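Local coordinates for carboxypeptidase 1 (Deinococcus radiodurans str. R1, PDB 5GIV), which is a zinc-dependent carboxypeptidase of the M32 family, probably removing amino acids one by one from the C-terminus of peptides with broad specificity, at residues G31-S35 / T36-A40; T239-G242 / G243-R247; Q114-S117 / A118-A122; A260-S263 / T264-E267; V408-F412 / G413-G417. All coordinates share one frame; numbering follows the deposited sequence.

Interaction 1: residues G31-S35 / T36-A40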
loop_
_atom_site.group_PDB
_atom_site.type_symbol
_atom_site.label_atom_id
_atom_site.label_comp_id
_atom_site.label_asym_id
_atom_site.label_seq_id
_atom_site.Cartn_x
_atom_site.Cartn_y
_atom_site.Cartn_z
ATOM N N GLY A 31 -1.936 -5.706 5.532
ATOM C CA GLY A 31 -3.041 -6.533 5.075
ATOM C C GLY A 31 -3.775 -5.943 3.885
ATOM O O GLY A 31 -4.168 -6.668 2.961
ATOM N N TRP A 32 -3.973 -4.623 3.884
ATOM C CA TRP A 32 -4.639 -3.995 2.747
ATOM C C TRP A 32 -3.843 -4.209 1.468
ATOM O O TRP A 32 -4.403 -4.580 0.430
ATOM C CB TRP A 32 -4.847 -2.504 3.010
ATOM C CG TRP A 32 -5.315 -1.744 1.794
ATOM C CD1 TRP A 32 -6.604 -1.531 1.398
ATOM C CD2 TRP A 32 -4.485 -1.093 0.826
ATOM N NE1 TRP A 32 -6.630 -0.778 0.244
ATOM C CE2 TRP A 32 -5.340 -0.498 -0.126
ATOM C CE3 TRP A 32 -3.098 -0.953 0.674
ATOM C CZ2 TRP A 32 -4.856 0.214 -1.221
ATOM C CZ3 TRP A 32 -2.618 -0.241 -0.412
ATOM C CH2 TRP A 32 -3.495 0.336 -1.346
ATOM N N ASP A 33 -2.527 -3.984 1.528
ATOM C CA ASP A 33 -1.691 -4.195 0.353
ATOM C C ASP A 33 -1.659 -5.665 -0.046
ATOM O O ASP A 33 -1.628 -5.987 -1.241
ATOM C CB ASP A 33 -0.278 -3.666 0.631
ATOM C CG ASP A 33 0.693 -3.940 -0.514
ATOM O OD1 ASP A 33 0.650 -3.211 -1.537
ATOM O OD2 ASP A 33 1.492 -4.895 -0.378
ATOM N N GLN A 34 -1.698 -6.568 0.937
ATOM C CA GLN A 34 -1.713 -7.994 0.637
ATOM C C GLN A 34 -2.919 -8.371 -0.214
ATOM O O GLN A 34 -2.826 -9.243 -1.085
ATOM C CB GLN A 34 -1.701 -8.790 1.938
ATOM C CG GLN A 34 -1.824 -10.284 1.767
ATOM C CD GLN A 34 -2.158 -10.984 3.068
ATOM O OE1 GLN A 34 -3.048 -10.558 3.821
ATOM N NE2 GLN A 34 -1.427 -12.051 3.360
ATOM N N SER A 35 -4.056 -7.731 0.026
ATOM C CA SER A 35 -5.280 -8.038 -0.698
ATOM C C SER A 35 -5.408 -7.302 -2.024
ATOM O O SER A 35 -6.239 -7.686 -2.844
ATOM C CB SER A 35 -6.497 -7.701 0.167
ATOM O OG SER A 35 -6.495 -8.487 1.339
ATOM N N THR A 36 -4.639 -6.242 -2.249
ATOM C CA THR A 36 -4.814 -5.420 -3.438
ATOM C C THR A 36 -3.674 -5.566 -4.432
ATOM O O THR A 36 -3.914 -5.806 -5.615
ATOM C CB THR A 36 -4.967 -3.943 -3.053
ATOM O OG1 THR A 36 -3.851 -3.546 -2.245
ATOM C CG2 THR A 36 -6.248 -3.724 -2.267
ATOM N N PHE A 37 -2.432 -5.361 -3.998
ATOM C CA PHE A 37 -1.337 -5.203 -4.941
ATOM C C PHE A 37 -0.157 -6.144 -4.728
ATOM O O PHE A 37 0.738 -6.166 -5.576
ATOM C CB PHE A 37 -0.847 -3.747 -4.918
ATOM C CG PHE A 37 -1.931 -2.755 -5.279
ATOM C CD1 PHE A 37 -2.458 -2.724 -6.562
ATOM C CD2 PHE A 37 -2.441 -1.877 -4.330
ATOM C CE1 PHE A 37 -3.466 -1.826 -6.899
ATOM C CE2 PHE A 37 -3.441 -0.980 -4.662
ATOM C CZ PHE A 37 -3.950 -0.950 -5.944
ATOM N N LEU A 38 -0.131 -6.924 -3.661
ATOM C CA LEU A 38 0.993 -7.802 -3.406
ATOM C C LEU A 38 1.223 -8.730 -4.594
ATOM O O LEU A 38 0.290 -9.426 -5.016
ATOM C CB LEU A 38 0.733 -8.621 -2.153
ATOM C CG LEU A 38 1.907 -9.471 -1.688
ATOM C CD1 LEU A 38 3.038 -8.551 -1.211
ATOM C CD2 LEU A 38 1.476 -10.463 -0.601
ATOM N N PRO A 39 2.415 -8.749 -5.177
ATOM C CA PRO A 39 2.685 -9.690 -6.273
ATOM C C PRO A 39 2.670 -11.137 -5.791
ATOM O O PRO A 39 2.894 -11.439 -4.616
ATOM C CB PRO A 39 4.077 -9.274 -6.770
ATOM C CG PRO A 39 4.219 -7.834 -6.305
ATOM C CD PRO A 39 3.494 -7.765 -5.002
ATOM N N ALA A 40 2.446 -12.041 -6.754
ATOM C CA ALA A 40 2.201 -13.448 -6.435
ATOM C C ALA A 40 3.370 -14.085 -5.693
ATOM O O ALA A 40 3.163 -14.891 -4.780
ATOM C CB ALA A 40 1.894 -14.222 -7.714
#
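The carbonyl oxygen of Asp33 is gripped by three backbone N-H groups as helix 8-36 ends: Phe37 N, 2.9 Å from Asp33 O, and Leu38 N, 3.0 Å from it, lie moderately tilted from the carbonyl plane, whereas Thr36 N stands well above it. At the preceding carbonyl, Thr36 OG1 donates to Trp32 O at 2.9 Å. With OG1 set between its own backbone N and carbonyl carbon (chi1 54°), Thr36 folds its hydroxyl back onto the helix and lays CG2 over a face of the Trp32 indole, 4.1 Å from the centroid of the five-membered ring. At the six-membered ring, Phe37 turns its edge toward the tryptophan face, an offset edge-to-face pair with planes 66° apart and Trp32 CH2 3.6 Å from Phe37 CE2. Leu38 reaches back over Gln34, its CB 3.8 Å from Gln34 CA. Asp33 OD1 comes across to Phe37 CB, 3.7 Å away; the carboxylate forms salt bridges with Arg46 of helix 43-62 and with Arg247 of the second subunit, which probably balance its charge. Trp32 packs on strands 230-232 and 238-242, and Phe37 stacks on Phe37 of the second subunit, which places this helix end at the dimer interface.

Interaction 2: residues T239-G242 / G243-R247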
loop_
_atom_site.group_PDB
_atom_site.type_symbol
_atom_site.label_atom_id
_atom_site.label_comp_id
_atom_site.label_asym_id
_atom_site.label_seq_id
_atom_site.Cartn_x
_atom_site.Cartn_y
_atom_site.Cartn_z
ATOM N N THR A 239 -11.135 -1.177 5.789
ATOM C CA THR A 239 -9.988 -1.266 6.681
ATOM C C THR A 239 -9.485 0.136 6.993
ATOM O O THR A 239 -9.491 1.015 6.126
ATOM C CB THR A 239 -8.866 -2.129 6.065
ATOM O OG1 THR A 239 -7.753 -2.208 6.964
ATOM C CG2 THR A 239 -8.400 -1.575 4.724
ATOM N N ARG A 240 -9.043 0.329 8.230
ATOM C CA ARG A 240 -8.555 1.619 8.700
ATOM C C ARG A 240 -7.027 1.558 8.730
ATOM O O ARG A 240 -6.447 0.835 9.546
ATOM C CB ARG A 240 -9.101 1.920 10.094
ATOM C CG ARG A 240 -8.536 3.189 10.732
ATOM C CD ARG A 240 -9.065 3.389 12.151
ATOM N NE ARG A 240 -10.307 4.151 12.275
ATOM C CZ ARG A 240 -10.426 5.451 12.049
ATOM N NH1 ARG A 240 -9.377 6.144 11.661
ATOM N NH2 ARG A 240 -11.601 6.059 12.221
ATOM N N LEU A 241 -6.374 2.325 7.860
ATOM C CA LEU A 241 -4.916 2.384 7.866
ATOM C C LEU A 241 -4.382 3.537 8.703
ATOM O O LEU A 241 -3.159 3.676 8.829
ATOM C CB LEU A 241 -4.367 2.483 6.435
ATOM C CG LEU A 241 -4.389 1.191 5.611
ATOM C CD1 LEU A 241 -5.797 0.612 5.479
ATOM C CD2 LEU A 241 -3.779 1.399 4.223
ATOM N N GLY A 242 -5.264 4.365 9.259
ATOM C CA GLY A 242 -4.855 5.489 10.089
ATOM C C GLY A 242 -6.057 6.329 10.487
ATOM O O GLY A 242 -7.186 6.127 10.014
ATOM N N GLY A 243 -5.786 7.320 11.341
ATOM C CA GLY A 243 -6.841 8.201 11.812
ATOM C C GLY A 243 -7.588 8.924 10.709
ATOM O O GLY A 243 -8.729 9.336 10.921
ATOM N N HIS A 244 -6.963 9.120 9.551
ATOM C CA HIS A 244 -7.581 9.811 8.425
ATOM C C HIS A 244 -7.436 8.997 7.148
ATOM O O HIS A 244 -7.323 9.546 6.048
ATOM C CB HIS A 244 -6.986 11.204 8.254
ATOM C CG HIS A 244 -7.191 12.084 9.446
ATOM N ND1 HIS A 244 -8.380 12.739 9.687
ATOM C CD2 HIS A 244 -6.366 12.412 10.468
ATOM C CE1 HIS A 244 -8.281 13.430 10.809
ATOM N NE2 HIS A 244 -7.071 13.249 11.303
ATOM N N ASP A 245 -7.509 7.667 7.277
ATOM C CA ASP A 245 -7.247 6.752 6.167
ATOM C C ASP A 245 -8.157 5.532 6.358
ATOM O O ASP A 245 -7.766 4.541 6.981
ATOM C CB ASP A 245 -5.778 6.358 6.139
ATOM C CG ASP A 245 -5.338 5.791 4.804
ATOM O OD1 ASP A 245 -6.177 5.608 3.906
ATOM O OD2 ASP A 245 -4.134 5.529 4.658
ATOM N N VAL A 246 -9.381 5.630 5.846
ATOM C CA VAL A 246 -10.365 4.557 5.958
ATOM C C VAL A 246 -10.676 4.079 4.548
ATOM O O VAL A 246 -11.404 4.742 3.802
ATOM C CB VAL A 246 -11.627 5.006 6.695
ATOM C CG1 VAL A 246 -12.562 3.834 6.860
ATOM C CG2 VAL A 246 -11.238 5.562 8.058
ATOM N N ARG A 247 -10.115 2.933 4.173
ATOM C CA ARG A 247 -10.171 2.464 2.796
ATOM C C ARG A 247 -11.209 1.362 2.620
ATOM O O ARG A 247 -11.462 0.562 3.525
ATOM C CB ARG A 247 -8.796 1.976 2.351
ATOM C CG ARG A 247 -7.711 3.004 2.629
ATOM C CD ARG A 247 -6.440 2.730 1.841
ATOM N NE ARG A 247 -5.401 3.701 2.172
ATOM C CZ ARG A 247 -4.143 3.645 1.740
ATOM N NH1 ARG A 247 -3.741 2.662 0.943
ATOM N NH2 ARG A 247 -3.286 4.581 2.108
HETATM O O HOH W 1 -2.390 5.331 6.714
#
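Leu241 lays CD2 squarely over the centre of one face of the Arg247 guanidinium, 3.4 Å from Arg247 CZ, the two side chains crossing at about a right angle. Within the same plane as that guanidinium, Asp245 OD1 receives Arg247 NE in a nearly straight bond of 2.7 Å, while NH2 reaches the syn lone pair of OD2 from a more tilted position: a side-on, two-nitrogen salt bridge. Arg240 is bent at chi3 (-89°), which brings its guanidinium face under Val246 CG2, 4.1 Å from Arg240 CZ; NH1 makes only weak bonds to Gly242 O and Gly243 O, and NE pairs with Glu274. The hairpin of strands 238-242 and 245-250 carries a classic beta bulge, Leu241 and Gly242 both facing Asp245, whose O takes Leu241 N at 2.8 Å. A water joins Leu241 O to Asp245 OD2. With Arg247 replaced by an alanine, the Asp245 carboxylate would probably lose its charge partner and Leu241 CD2 the flat group beneath it. Arg247 also meets the Trp32 ring of its own chain, a cation-pi contact; with Asp33 of the second subunit counted, this buried cation is probably neutralised by two carboxylates, one from each subunit.

Interaction 3: residues Q114-S117 / A118-A122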
loop_
_atom_site.group_PDB
_atom_site.type_symbol
_atom_site.label_atom_id
_atom_site.label_comp_id
_atom_site.label_asym_id
_atom_site.label_seq_id
_atom_site.Cartn_x
_atom_site.Cartn_y
_atom_site.Cartn_z
ATOM N N GLN A 114 -2.272 -21.672 8.551
ATOM C CA GLN A 114 -2.141 -22.885 7.750
ATOM C C GLN A 114 -3.501 -23.415 7.322
ATOM O O GLN A 114 -3.656 -23.901 6.195
ATOM C CB GLN A 114 -1.373 -23.952 8.530
ATOM C CG GLN A 114 0.059 -23.560 8.857
ATOM C CD GLN A 114 0.855 -24.707 9.459
ATOM O OE1 GLN A 114 2.031 -24.897 9.137
ATOM N NE2 GLN A 114 0.218 -25.476 10.343
ATOM N N SER A 115 -4.494 -23.342 8.216
ATOM C CA SER A 115 -5.862 -23.701 7.852
ATOM C C SER A 115 -6.350 -22.853 6.679
ATOM O O SER A 115 -6.878 -23.375 5.690
ATOM C CB SER A 115 -6.782 -23.532 9.066
ATOM O OG SER A 115 -8.130 -23.794 8.731
ATOM N N TYR A 116 -6.165 -21.537 6.776
ATOM C CA TYR A 116 -6.612 -20.645 5.718
ATOM C C TYR A 116 -5.953 -20.990 4.386
ATOM O O TYR A 116 -6.630 -21.102 3.356
ATOM C CB TYR A 116 -6.341 -19.189 6.100
ATOM C CG TYR A 116 -6.586 -18.254 4.947
ATOM C CD1 TYR A 116 -7.879 -17.914 4.566
ATOM C CD2 TYR A 116 -5.526 -17.729 4.219
ATOM C CE1 TYR A 116 -8.109 -17.069 3.506
ATOM C CE2 TYR A 116 -5.746 -16.879 3.153
ATOM C CZ TYR A 116 -7.042 -16.553 2.800
ATOM O OH TYR A 116 -7.268 -15.710 1.739
ATOM N N SER A 117 -4.629 -21.154 4.382
ATOM C CA SER A 117 -3.942 -21.469 3.130
ATOM C C SER A 117 -4.454 -22.775 2.531
ATOM O O SER A 117 -4.712 -22.857 1.324
ATOM C CB SER A 117 -2.433 -21.509 3.345
ATOM O OG SER A 117 -1.957 -20.206 3.638
ATOM N N ALA A 118 -4.600 -23.814 3.360
ATOM C CA ALA A 118 -5.151 -25.069 2.856
ATOM C C ALA A 118 -6.577 -24.883 2.326
ATOM O O ALA A 118 -6.974 -25.542 1.356
ATOM C CB ALA A 118 -5.110 -26.143 3.949
ATOM N N TRP A 119 -7.356 -23.985 2.941
ATOM C CA TRP A 119 -8.731 -23.771 2.500
ATOM C C TRP A 119 -8.781 -23.120 1.120
ATOM O O TRP A 119 -9.648 -23.455 0.298
ATOM C CB TRP A 119 -9.483 -22.924 3.529
ATOM C CG TRP A 119 -10.850 -22.473 3.091
ATOM C CD1 TRP A 119 -12.011 -23.196 3.135
ATOM C CD2 TRP A 119 -11.193 -21.197 2.543
ATOM N NE1 TRP A 119 -13.054 -22.445 2.651
ATOM C CE2 TRP A 119 -12.581 -21.212 2.284
ATOM C CE3 TRP A 119 -10.464 -20.040 2.249
ATOM C CZ2 TRP A 119 -13.255 -20.112 1.745
ATOM C CZ3 TRP A 119 -11.134 -18.943 1.715
ATOM C CH2 TRP A 119 -12.519 -18.991 1.466
ATOM N N THR A 120 -7.882 -22.169 0.852
ATOM C CA THR A 120 -7.877 -21.520 -0.457
ATOM C C THR A 120 -7.673 -22.520 -1.584
ATOM O O THR A 120 -8.049 -22.235 -2.725
ATOM C CB THR A 120 -6.799 -20.440 -0.519
ATOM O OG1 THR A 120 -5.516 -21.049 -0.334
ATOM C CG2 THR A 120 -7.028 -19.414 0.576
ATOM N N GLU A 121 -7.123 -23.695 -1.284
ATOM C CA GLU A 121 -6.985 -24.760 -2.267
ATOM C C GLU A 121 -8.086 -25.802 -2.152
ATOM O O GLU A 121 -8.584 -26.287 -3.177
ATOM C CB GLU A 121 -5.626 -25.455 -2.118
ATOM C CG GLU A 121 -4.422 -24.524 -2.050
ATOM C CD GLU A 121 -3.113 -25.286 -1.849
ATOM O OE1 GLU A 121 -2.034 -24.656 -1.937
ATOM O OE2 GLU A 121 -3.167 -26.506 -1.563
ATOM N N ALA A 122 -8.494 -26.135 -0.921
ATOM C CA ALA A 122 -9.452 -27.216 -0.721
ATOM C C ALA A 122 -10.855 -26.840 -1.184
ATOM O O ALA A 122 -11.592 -27.706 -1.664
ATOM C CB ALA A 122 -9.477 -27.626 0.753
#
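The last turns of helix 102-122 carry this contact, in which side chains three and four residues apart pack along one side of the helix. Thr120 CG2 sits over one face of the Tyr116 ring, 3.9 Å from the centroid and 20° off the ring normal, a CH-pi contact displaced toward the phenol end, where CG2 lies 3.6 Å from Tyr116 CZ. Two torsions produce it. Tyr116 holds CG anti to its amide nitrogen (chi1 171°), and Thr120 places OG1 between its backbone N and carbonyl carbon, which sends CG2 to the tyrosine and the hydroxyl to the preceding turn. There Thr120 OG1 donates to Ser117 O at 2.6 Å, tilted by about 22° from the carbonyl plane, tying the side chain down while Thr120 N bonds to Tyr116 O. Trp119 meets Tyr116 obliquely, its CZ3 4.0 Å from Tyr116 CE1. Replacing Tyr116 by an alanine would probably strip Thr120 CG2 of the ring beneath it and open a gap beside Trp119. Backbone bonds from Ala118 N to Gln114 O, 3.0 Å, and from Trp119 N to Ser115 O, 2.9 Å, keep the helix regular through these residues. Beyond the helix, the two aromatic side chains face the loop that precedes helix 420-439: Tyr116 stacks with Phe412, Trp119 stacks with Tyr411 and donates a hydrogen bond from NE1 to Leu405 O. Ala118 packs on Arg130 and Tyr134 of helix 128-147, which also supplies Arg130 to the Glu121 carboxylate.

Interaction 4: residues A260-S263 / T264-E267. With ZN (zinc ion), chain G.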
loop_
_atom_site.group_PDB
_atom_site.type_symbol
_atom_site.label_atom_id
_atom_site.label_comp_id
_atom_site.label_asym_id
_atom_site.label_seq_id
_atom_site.Cartn_x
_atom_site.Cartn_y
_atom_site.Cartn_z
ATOM N N ALA A 260 -21.316 -4.719 -7.795
ATOM C CA ALA A 260 -20.375 -3.658 -7.457
ATOM C C ALA A 260 -21.067 -2.522 -6.716
ATOM O O ALA A 260 -20.566 -2.031 -5.697
ATOM C CB ALA A 260 -19.696 -3.134 -8.723
ATOM N N LEU A 261 -22.230 -2.097 -7.206
ATOM C CA LEU A 261 -22.899 -0.961 -6.582
ATOM C C LEU A 261 -23.162 -1.221 -5.102
ATOM O O LEU A 261 -22.815 -0.400 -4.241
ATOM C CB LEU A 261 -24.200 -0.638 -7.317
ATOM C CG LEU A 261 -25.008 0.449 -6.614
ATOM C CD1 LEU A 261 -24.125 1.663 -6.429
ATOM C CD2 LEU A 261 -26.254 0.814 -7.425
ATOM N N TYR A 262 -23.765 -2.363 -4.779
ATOM C CA TYR A 262 -24.186 -2.569 -3.402
ATOM C C TYR A 262 -23.062 -3.057 -2.495
ATOM O O TYR A 262 -23.126 -2.809 -1.282
ATOM C CB TYR A 262 -25.419 -3.478 -3.384
ATOM C CG TYR A 262 -26.621 -2.672 -3.858
ATOM C CD1 TYR A 262 -27.190 -1.703 -3.033
ATOM C CD2 TYR A 262 -27.135 -2.819 -5.147
ATOM C CE1 TYR A 262 -28.250 -0.928 -3.460
ATOM C CE2 TYR A 262 -28.201 -2.045 -5.582
ATOM C CZ TYR A 262 -28.753 -1.104 -4.729
ATOM O OH TYR A 262 -29.803 -0.324 -5.132
ATOM N N SER A 263 -22.024 -3.706 -3.041
ATOM C CA SER A 263 -20.800 -3.904 -2.268
ATOM C C SER A 263 -20.180 -2.566 -1.875
ATOM O O SER A 263 -19.716 -2.393 -0.740
ATOM C CB SER A 263 -19.779 -4.726 -3.058
ATOM O OG SER A 263 -20.167 -6.079 -3.208
ATOM N N THR A 264 -20.136 -1.617 -2.814
ATOM C CA THR A 264 -19.544 -0.318 -2.529
ATOM C C THR A 264 -20.364 0.449 -1.492
ATOM O O THR A 264 -19.809 0.980 -0.525
ATOM C CB THR A 264 -19.386 0.477 -3.830
ATOM O OG1 THR A 264 -18.389 -0.149 -4.644
ATOM C CG2 THR A 264 -18.976 1.916 -3.555
ATOM N N LEU A 265 -21.695 0.477 -1.647
ATOM C CA LEU A 265 -22.524 1.166 -0.662
ATOM C C LEU A 265 -22.377 0.524 0.708
ATOM O O LEU A 265 -22.239 1.218 1.719
ATOM C CB LEU A 265 -23.992 1.160 -1.102
ATOM C CG LEU A 265 -24.348 1.742 -2.474
ATOM C CD1 LEU A 265 -25.854 1.906 -2.634
ATOM C CD2 LEU A 265 -23.655 3.072 -2.677
ATOM N N HIS A 266 -22.315 -0.804 0.747
ATOM C CA HIS A 266 -22.155 -1.511 2.010
ATOM C C HIS A 266 -20.850 -1.124 2.701
ATOM O O HIS A 266 -20.856 -0.669 3.852
ATOM C CB HIS A 266 -22.212 -3.020 1.754
ATOM C CG HIS A 266 -22.085 -3.854 2.991
ATOM N ND1 HIS A 266 -23.168 -4.452 3.596
ATOM C CD2 HIS A 266 -21.004 -4.194 3.732
ATOM C CE1 HIS A 266 -22.758 -5.127 4.656
ATOM N NE2 HIS A 266 -21.449 -4.985 4.762
ATOM N N GLU A 267 -19.709 -1.299 2.014
ATOM C CA GLU A 267 -18.418 -0.984 2.639
ATOM C C GLU A 267 -18.270 0.505 2.945
ATOM O O GLU A 267 -17.649 0.870 3.952
ATOM C CB GLU A 267 -17.253 -1.448 1.752
ATOM C CG GLU A 267 -17.176 -2.955 1.491
ATOM C CD GLU A 267 -17.124 -3.780 2.765
ATOM O OE1 GLU A 267 -16.580 -3.303 3.786
ATOM O OE2 GLU A 267 -17.616 -4.923 2.737
HETATM ZN ZN ZN G . -20.241 -5.760 6.482
HETATM O O HOH W 2 -18.233 -6.176 5.217
HETATM O O HOH W 3 -20.985 -7.507 5.735
HETATM O O HOH W 4 -18.276 -6.544 7.701
#
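Leu265 CD1 approaches the Tyr262 ring obliquely, 3.8 Å from Tyr262 CE1, while Leu261 CG lies over one face of that ring, 4.1 Å above its plane and offset toward the rim. Tyr262 and Leu265 run side by side and point the same way. Leu261 crosses Leu265 at a slant, with CD1 4.0 Å from Leu265 CG. The other flat group, the imidazole of His266, leads away from this apolar side: with CG anti to the amide nitrogen (chi1 -179°), it carries NE2 to the zinc ion at 2.2 Å. Its ND1 is bonded to Glu303, a second-shell carboxylate that probably helps fix the rotation of the ring. Helix 257-275 here bears the HExxH motif of zinc metallopeptidases, in which His266 and His270, with Glu296 from helix 292-306, bind the metal. Glu267, the predicted proton donor/acceptor, folds at chi2 (-56°) and receives a hydrogen bond at OE2 from a water 2.8 Å away; that water is one of three waters bound to the zinc ion. Regular backbone bonds run through the turn, with His266 N 3.0 Å from Tyr262 O and Glu267 N 3.0 Å from Ser263 O. Thr264 OG1 turns to Gln230 and Thr250, while Leu265 packs against Val217, Ile218 and Tyr221 of helix 207-221.

Interaction 5: residues V408-F412 / G413-G417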
loop_
_atom_site.group_PDB
_atom_site.type_symbol
_atom_site.label_atom_id
_atom_site.label_comp_id
_atom_site.label_asym_id
_atom_site.label_seq_id
_atom_site.Cartn_x
_atom_site.Cartn_y
_atom_site.Cartn_z
ATOM N N VAL A 408 -15.119 -18.340 4.833
ATOM C CA VAL A 408 -13.753 -18.435 5.335
ATOM C C VAL A 408 -13.675 -18.450 6.861
ATOM O O VAL A 408 -12.644 -18.858 7.413
ATOM C CB VAL A 408 -12.886 -17.270 4.813
ATOM C CG1 VAL A 408 -13.251 -15.972 5.487
ATOM C CG2 VAL A 408 -11.418 -17.565 5.017
ATOM N N HIS A 409 -14.737 -18.042 7.560
ATOM C CA HIS A 409 -14.610 -17.711 8.979
ATOM C C HIS A 409 -13.988 -18.850 9.787
ATOM O O HIS A 409 -12.985 -18.653 10.482
ATOM C CB HIS A 409 -15.973 -17.307 9.551
ATOM C CG HIS A 409 -16.595 -16.137 8.849
ATOM N ND1 HIS A 409 -16.832 -16.126 7.489
ATOM C CD2 HIS A 409 -17.014 -14.938 9.315
ATOM C CE1 HIS A 409 -17.385 -14.975 7.152
ATOM N NE2 HIS A 409 -17.497 -14.231 8.239
ATOM N N TRP A 410 -14.558 -20.054 9.703
ATOM C CA TRP A 410 -14.065 -21.166 10.516
ATOM C C TRP A 410 -12.698 -21.681 10.071
ATOM O O TRP A 410 -12.103 -22.505 10.778
ATOM C CB TRP A 410 -15.063 -22.324 10.487
ATOM C CG TRP A 410 -16.421 -21.976 11.014
ATOM C CD1 TRP A 410 -16.737 -20.952 11.866
ATOM C CD2 TRP A 410 -17.653 -22.647 10.721
ATOM N NE1 TRP A 410 -18.087 -20.948 12.118
ATOM C CE2 TRP A 410 -18.671 -21.980 11.429
ATOM C CE3 TRP A 410 -17.992 -23.750 9.931
ATOM C CZ2 TRP A 410 -20.008 -22.376 11.367
ATOM C CZ3 TRP A 410 -19.315 -24.144 9.875
ATOM C CH2 TRP A 410 -20.306 -23.460 10.589
ATOM N N TYR A 411 -12.172 -21.215 8.940
ATOM C CA TYR A 411 -10.879 -21.681 8.465
ATOM C C TYR A 411 -9.763 -20.670 8.678
ATOM O O TYR A 411 -8.587 -21.039 8.557
ATOM C CB TYR A 411 -10.963 -22.040 6.976
ATOM C CG TYR A 411 -12.066 -23.021 6.687
ATOM C CD1 TYR A 411 -11.869 -24.386 6.858
ATOM C CD2 TYR A 411 -13.315 -22.583 6.277
ATOM C CE1 TYR A 411 -12.878 -25.280 6.609
ATOM C CE2 TYR A 411 -14.329 -23.471 6.033
ATOM C CZ TYR A 411 -14.108 -24.814 6.200
ATOM O OH TYR A 411 -15.123 -25.703 5.956
ATOM N N PHE A 412 -10.097 -19.414 8.973
ATOM C CA PHE A 412 -9.114 -18.371 9.236
ATOM C C PHE A 412 -9.315 -17.753 10.614
ATOM O O PHE A 412 -8.832 -16.650 10.874
ATOM C CB PHE A 412 -9.185 -17.298 8.152
ATOM C CG PHE A 412 -7.957 -16.442 8.066
ATOM C CD1 PHE A 412 -6.753 -16.870 8.610
ATOM C CD2 PHE A 412 -8.002 -15.206 7.437
ATOM C CE1 PHE A 412 -5.613 -16.080 8.529
ATOM C CE2 PHE A 412 -6.868 -14.409 7.350
ATOM C CZ PHE A 412 -5.675 -14.845 7.899
ATOM N N GLY A 413 -10.041 -18.430 11.492
ATOM C CA GLY A 413 -10.315 -17.923 12.808
ATOM C C GLY A 413 -11.033 -18.949 13.659
ATOM O O GLY A 413 -11.206 -20.107 13.266
ATOM N N PRO A 414 -11.485 -18.536 14.837
ATOM C CA PRO A 414 -12.132 -19.481 15.746
ATOM C C PRO A 414 -13.481 -19.919 15.209
ATOM O O PRO A 414 -14.085 -19.273 14.351
ATOM C CB PRO A 414 -12.296 -18.681 17.046
ATOM C CG PRO A 414 -11.444 -17.458 16.885
ATOM C CD PRO A 414 -11.424 -17.183 15.407
ATOM N N ILE A 415 -13.948 -21.042 15.742
ATOM C CA ILE A 415 -15.293 -21.541 15.503
ATOM C C ILE A 415 -16.165 -21.096 16.667
ATOM O O ILE A 415 -15.881 -21.433 17.823
ATOM C CB ILE A 415 -15.314 -23.069 15.364
ATOM C CG1 ILE A 415 -14.549 -23.502 14.117
ATOM C CG2 ILE A 415 -16.744 -23.571 15.315
ATOM C CD1 ILE A 415 -14.296 -24.997 14.063
ATOM N N GLY A 416 -17.203 -20.316 16.371
ATOM C CA GLY A 416 -18.117 -19.868 17.400
ATOM C C GLY A 416 -18.295 -18.371 17.422
ATOM O O GLY A 416 -17.318 -17.632 17.560
ATOM N N GLY A 417 -19.541 -17.911 17.342
ATOM C CA GLY A 417 -19.807 -16.485 17.362
ATOM C C GLY A 417 -19.336 -15.725 16.147
ATOM O O GLY A 417 -19.161 -14.513 16.222
#
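His409 brings its carbonyl oxygen within 3.1 Å of Gly413 N, but the angle is too poor for a hydrogen bond; its imidazole turns instead to Tyr422, through NE2, and to the Phe419 ring. Trp410 carries the main side-chain contact. Its CB lies 3.9 Å from Ile415 CG1, and the two side chains cross at about a right angle. With Ile415 CG1 anti to its own carbonyl carbon (chi1 -65°), that branch meets the root of the tryptophan, while CG2 lies over one face of the indole, 4.3 Å above the plane and offset toward the rim. Pro414 O comes to the edge of the same ring, 4.0 Å from Trp410 CD1. Residues 408-410, in the loop between helices 381-393 and 420-439, have helical backbone angles without the regular bonds, before the chain extends through Gly413. Trp410 NE1 is satisfied by Glu368 of helix 357-372, so the indole is held at its polar edge as well as across its face. Ile415 also packs on Thr138 of helix 128-147 and Met371 of helix 357-372.

In the fold
Interaction 4 is the most buried of the five, a helical turn with leucine and tyrosine on one side that leads into zinc ligation. Interactions 1 and 2 touch through Trp32, and both reach the second subunit; interaction 2 is built on an arginine-aspartate pair and interaction 1 on helix-end bonds and aromatic packing, with Asp33 and Arg247 linking the subunits. Strand 245-250 leads on to helix 257-275, so interactions 2 and 4 are neighbours in the chain, about 6 Å apart at their nearest atoms. Interactions 3 and 5 form another touching pair, joined by aromatic stacks and Ser115, without contact to the second subunit. Interaction 3 has more exposed residues, whereas 5 buries Trp410 and Ile415 among helices.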